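IclR family transcriptional regulator (Brucella abortus, PDB 5WHM) probably binds operator DNA through an N-terminal winged helix-turn-helix domain and represses transcription, as an IclR-type regulator with a GAF-like C-terminal domain. Local coordinates at residues C[221-226]-C[261-266]; C[65-70]-C[79-84]. One frame throughout, in Å; residues are numbered along the deposited sequence. Where two conformers were deposited one is given.

Contact 1 (C[221-226]-C[261-266])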
# COMPACT_ATOMS: atom_id res chain seq x y z
N VAL C 221 21.13 -9.66 6.29
CA VAL C 221 21.17 -11.12 6.44
C VAL C 221 19.87 -11.68 5.87
O VAL C 221 18.78 -11.25 6.29
CB VAL C 221 21.32 -11.54 7.91
CG1 VAL C 221 21.11 -13.04 8.07
CG2 VAL C 221 22.71 -11.12 8.45
N PRO C 222 19.92 -12.63 4.94
CA PRO C 222 18.68 -13.15 4.36
C PRO C 222 18.13 -14.33 5.16
O PRO C 222 18.82 -14.96 5.96
CB PRO C 222 19.14 -13.60 2.96
CG PRO C 222 20.58 -14.13 3.22
CD PRO C 222 21.12 -13.27 4.37
N LEU C 223 16.86 -14.61 4.94
CA LEU C 223 16.20 -15.77 5.54
C LEU C 223 15.30 -16.41 4.49
O LEU C 223 14.44 -15.73 3.93
CB LEU C 223 15.38 -15.34 6.76
CG LEU C 223 14.38 -16.35 7.30
CD1 LEU C 223 15.13 -17.53 7.90
CD2 LEU C 223 13.51 -15.68 8.32
N VAL C 224 15.49 -17.69 4.22
CA VAL C 224 14.65 -18.40 3.26
C VAL C 224 13.42 -18.91 4.00
O VAL C 224 13.54 -19.71 4.93
CB VAL C 224 15.41 -19.56 2.60
CG1 VAL C 224 14.47 -20.34 1.69
CG2 VAL C 224 16.60 -19.04 1.79
N HIS C 225 12.24 -18.43 3.61
CA HIS C 225 10.99 -18.79 4.28
C HIS C 225 10.08 -19.52 3.29
O HIS C 225 9.91 -19.07 2.15
CB HIS C 225 10.29 -17.56 4.85
CG HIS C 225 9.23 -17.88 5.86
ND1 HIS C 225 8.76 -19.17 6.06
CD2 HIS C 225 8.56 -17.09 6.73
CE1 HIS C 225 7.83 -19.15 7.01
NE2 HIS C 225 7.68 -17.90 7.42
N LYS C 226 9.50 -20.64 3.74
CA LYS C 226 8.71 -21.49 2.86
C LYS C 226 7.53 -20.75 2.25
O LYS C 226 7.17 -21.01 1.09
CB LYS C 226 8.23 -22.73 3.62
CG LYS C 226 7.63 -22.39 4.99
CD LYS C 226 7.43 -23.63 5.88
CE LYS C 226 6.30 -24.52 5.40
NZ LYS C 226 5.59 -25.17 6.54
N ASN C 261 16.94 -16.53 15.39
CA ASN C 261 15.84 -16.55 16.36
C ASN C 261 14.49 -16.42 15.65
O ASN C 261 13.55 -17.16 15.96
CB ASN C 261 16.02 -15.43 17.40
CG ASN C 261 17.19 -15.70 18.39
OD1 ASN C 261 17.48 -16.84 18.73
ND2 ASN C 261 17.83 -14.62 18.86
N ILE C 262 14.38 -15.50 14.68
CA ILE C 262 13.14 -15.37 13.91
C ILE C 262 12.81 -16.68 13.22
O ILE C 262 11.68 -17.16 13.26
CB ILE C 262 13.27 -14.21 12.90
CG1 ILE C 262 13.44 -12.88 13.63
CG2 ILE C 262 12.02 -14.16 11.98
CD1 ILE C 262 13.69 -11.72 12.71
N SER C 263 13.83 -17.29 12.60
CA SER C 263 13.67 -18.53 11.85
C SER C 263 13.17 -19.67 12.72
O SER C 263 12.36 -20.50 12.28
CB SER C 263 15.00 -18.89 11.19
OG SER C 263 14.88 -20.12 10.51
N SER C 264 13.61 -19.73 13.98
CA SER C 264 13.16 -20.81 14.85
C SER C 264 11.76 -20.58 15.41
O SER C 264 11.12 -21.54 15.82
CB SER C 264 14.16 -21.02 15.99
OG SER C 264 14.39 -19.81 16.68
N ALA C 265 11.29 -19.33 15.44
CA ALA C 265 9.99 -19.01 16.03
C ALA C 265 8.86 -19.00 15.00
O ALA C 265 7.69 -19.12 15.39
CB ALA C 265 10.05 -17.66 16.74
N VAL C 266 9.17 -18.85 13.72
CA VAL C 266 8.19 -19.01 12.66
C VAL C 266 8.61 -20.21 11.80
O VAL C 266 9.50 -20.11 10.96
CB VAL C 266 8.03 -17.73 11.81
CG1 VAL C 266 9.34 -17.25 11.20
CG2 VAL C 266 6.94 -17.91 10.74
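In the GAF-like C-terminal domain, the end of helix 244-265 lies against a face of the antiparallel sheet, and here its last turn meets the end of strand 216-225 through Leu223, His225, Ile262, Ser263 and Val266. No hydrogen bond joins the two segments; the contact is made by van der Waals packing. Leu223 points at the helix and divides its two methyls: CD1 rests on Ser263 CB at 3.6 Å and lies alongside Ser263 OG, while CD2 faces Ile262 CG2 at 4.2 Å, a looser apolar touch. The leucine CG stands anti to the backbone N (chi1 165°), which carries the branch off the strand to the helix. Farther along, His225 reaches Val266, the first residue beyond the helix. Val266 CG2 approaches the imidazole obliquely, 3.4 Å from His225 NE2 and 4.0 Å from His225 CE1, a packing contact and not a hydrogen bond. Val266 N still bonds to Ile262 O (3.1 Å), and that carbonyl also accepts from Ala265 N, which ties Val266 to the last turn as the chain leaves the helix. Helix 101-115 packs on Ile262 through Ala104 and Leu107, and Ile100 touches both His225 and Val266. Strand 229-238 pairs with strand 216-225 and sets Phe233 against Leu223 and Ile262, while the His225 ring also meets that of Tyr228.

Contact 2 (C[65-70]-C[79-84]). With EDO (1,2-ethanediol), chain I.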
# COMPACT_ATOMS: atom_id res chain seq x y z
N THR C 65 -9.92 2.96 -18.52
CA THR C 65 -10.45 1.91 -17.66
C THR C 65 -10.05 2.13 -16.19
O THR C 65 -10.88 1.99 -15.28
CB THR C 65 -9.94 0.56 -18.18
OG1 THR C 65 -10.36 0.44 -19.53
CG2 THR C 65 -10.45 -0.63 -17.35
N LEU C 66 -8.77 2.42 -15.95
CA LEU C 66 -8.30 2.58 -14.57
C LEU C 66 -8.98 3.77 -13.90
O LEU C 66 -9.29 3.72 -12.70
CB LEU C 66 -6.76 2.71 -14.56
CG LEU C 66 -6.05 1.42 -14.98
CD1 LEU C 66 -4.53 1.67 -15.31
CD2 LEU C 66 -6.19 0.37 -13.87
N VAL C 67 -9.23 4.85 -14.65
CA VAL C 67 -9.97 5.99 -14.09
C VAL C 67 -11.41 5.60 -13.75
O VAL C 67 -11.91 5.91 -12.66
CB VAL C 67 -9.91 7.19 -15.05
CG1 VAL C 67 -10.83 8.34 -14.56
CG2 VAL C 67 -8.44 7.65 -15.19
N ARG C 68 -12.10 4.92 -14.66
CA ARG C 68 -13.49 4.57 -14.34
C ARG C 68 -13.57 3.67 -13.11
O ARG C 68 -14.56 3.71 -12.37
CB ARG C 68 -14.18 3.91 -15.53
CG ARG C 68 -14.48 4.86 -16.66
CD ARG C 68 -15.58 4.34 -17.57
NE ARG C 68 -16.85 4.18 -16.87
CZ ARG C 68 -17.88 3.50 -17.36
NH1 ARG C 68 -17.77 2.92 -18.55
NH2 ARG C 68 -19.01 3.39 -16.65
N LEU C 69 -12.53 2.86 -12.88
CA LEU C 69 -12.53 1.92 -11.77
C LEU C 69 -12.09 2.56 -10.46
O LEU C 69 -12.33 1.96 -9.42
CB LEU C 69 -11.58 0.75 -12.10
CG LEU C 69 -12.00 -0.25 -13.20
CD1 LEU C 69 -10.79 -1.19 -13.57
CD2 LEU C 69 -13.17 -1.05 -12.70
N GLY C 70 -11.47 3.74 -10.49
CA GLY C 70 -10.99 4.38 -9.27
C GLY C 70 -9.54 4.10 -8.92
O GLY C 70 -9.13 4.45 -7.80
N GLY C 79 -5.64 16.79 -18.14
CA GLY C 79 -5.67 15.44 -18.68
C GLY C 79 -4.66 14.48 -18.09
O GLY C 79 -4.63 13.31 -18.49
N LEU C 80 -3.83 14.92 -17.14
CA LEU C 80 -2.81 14.05 -16.55
C LEU C 80 -3.40 13.14 -15.47
O LEU C 80 -4.41 13.48 -14.84
CB LEU C 80 -1.68 14.91 -15.96
CG LEU C 80 -1.02 15.76 -17.05
CD1 LEU C 80 0.08 16.68 -16.51
CD2 LEU C 80 -0.47 14.87 -18.19
N TYR C 81 -2.76 11.99 -15.26
CA TYR C 81 -3.21 10.98 -14.32
C TYR C 81 -2.32 10.91 -13.08
O TYR C 81 -1.12 11.20 -13.12
CB TYR C 81 -3.23 9.58 -14.94
CG TYR C 81 -4.00 9.54 -16.24
CD1 TYR C 81 -5.40 9.42 -16.26
CD2 TYR C 81 -3.33 9.67 -17.45
CE1 TYR C 81 -6.11 9.40 -17.49
CE2 TYR C 81 -4.02 9.66 -18.66
CZ TYR C 81 -5.40 9.52 -18.67
OH TYR C 81 -6.05 9.54 -19.89
N GLN C 82 -2.93 10.46 -11.98
CA GLN C 82 -2.23 10.08 -10.75
C GLN C 82 -2.90 8.84 -10.20
O GLN C 82 -4.09 8.59 -10.47
CB GLN C 82 -2.28 11.19 -9.70
CG GLN C 82 -1.64 12.45 -10.08
CD GLN C 82 -1.52 13.36 -8.88
OE1 GLN C 82 -2.52 13.74 -8.27
NE2 GLN C 82 -0.29 13.71 -8.51
N LEU C 83 -2.14 8.06 -9.42
CA LEU C 83 -2.72 6.92 -8.71
C LEU C 83 -3.83 7.43 -7.78
O LEU C 83 -3.70 8.50 -7.17
CB LEU C 83 -1.67 6.18 -7.86
CG LEU C 83 -0.56 5.49 -8.70
CD1 LEU C 83 0.52 4.94 -7.74
CD2 LEU C 83 -1.16 4.37 -9.56
N ASP C 84 -4.88 6.63 -7.60
CA ASP C 84 -5.97 7.04 -6.73
C ASP C 84 -6.24 5.97 -5.66
O ASP C 84 -5.63 4.90 -5.63
CB ASP C 84 -7.23 7.35 -7.56
CG ASP C 84 -8.21 8.31 -6.85
OD1 ASP C 84 -7.99 8.74 -5.69
OD2 ASP C 84 -9.23 8.64 -7.50
C1 EDO I . -10.87 6.44 -5.81
O1 EDO I . -11.64 5.24 -5.70
C2 EDO I . -11.79 7.66 -5.78
O2 EDO I . -12.78 7.54 -6.80
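Val67 on helix 56-69 and Tyr81 on strand 81-83 make the apolar part of this contact, which joins the helix to the second strand of the wing in the winged helix-turn-helix domain. The two side chains cross at about a right angle. Val67 CG2 sits 3.7 Å from both Tyr81 CD1 and Tyr81 CE1, spanning one bond of the ring obliquely; chi1 of 173° sends CG1 anti to the backbone N and leaves CG2 to make this touch. The second touch, at the helix end, is van der Waals: Gly70 O lies 3.5 Å from Asp84 CB, with no hydrogen bond across. Gly70 closes the helix in a Schellman motif, its N bonded to Val67 O at 3.1 Å, with a positive phi (94°) that calls for glycine. A 1,2-ethanediol, probably from the crystallisation liquor, fits beside Gly70 and Asp84, its C1 making a carbon contact of 3.2 Å with Asp84 OD2; the diol is hydrogen-bonded to Thr6 OG1 of the second subunit. The carboxylate of Asp84 has its charged partner in Arg73, by a salt bridge through OD1. Strand 72-74, which pairs with strand 81-83, places Leu72 against Val67, and Gly70 is backbone-bonded to Gly86.

The contacts belong to different domains, their centres 39 Å apart and on opposite sides of the chain's centre, and they share no helix or strand. Each is partly buried and sets a helix end against a strand without a hydrogen bond across, yet the chemistry differs. Contact 1 is almost wholly side-chain packing on the large sheet of the C-terminal domain, and no second subunit reaches it. Contact 2 adds to one valine-tyrosine touch a glycine carbonyl resting on the CB of an aspartate whose carboxylate is paired with Arg73; the second subunit lies close by, with Asp19 and Glu16 of that subunit holding Arg68. The helix ends differ too: contact 1 runs out through a valine, contact 2 through a glycine.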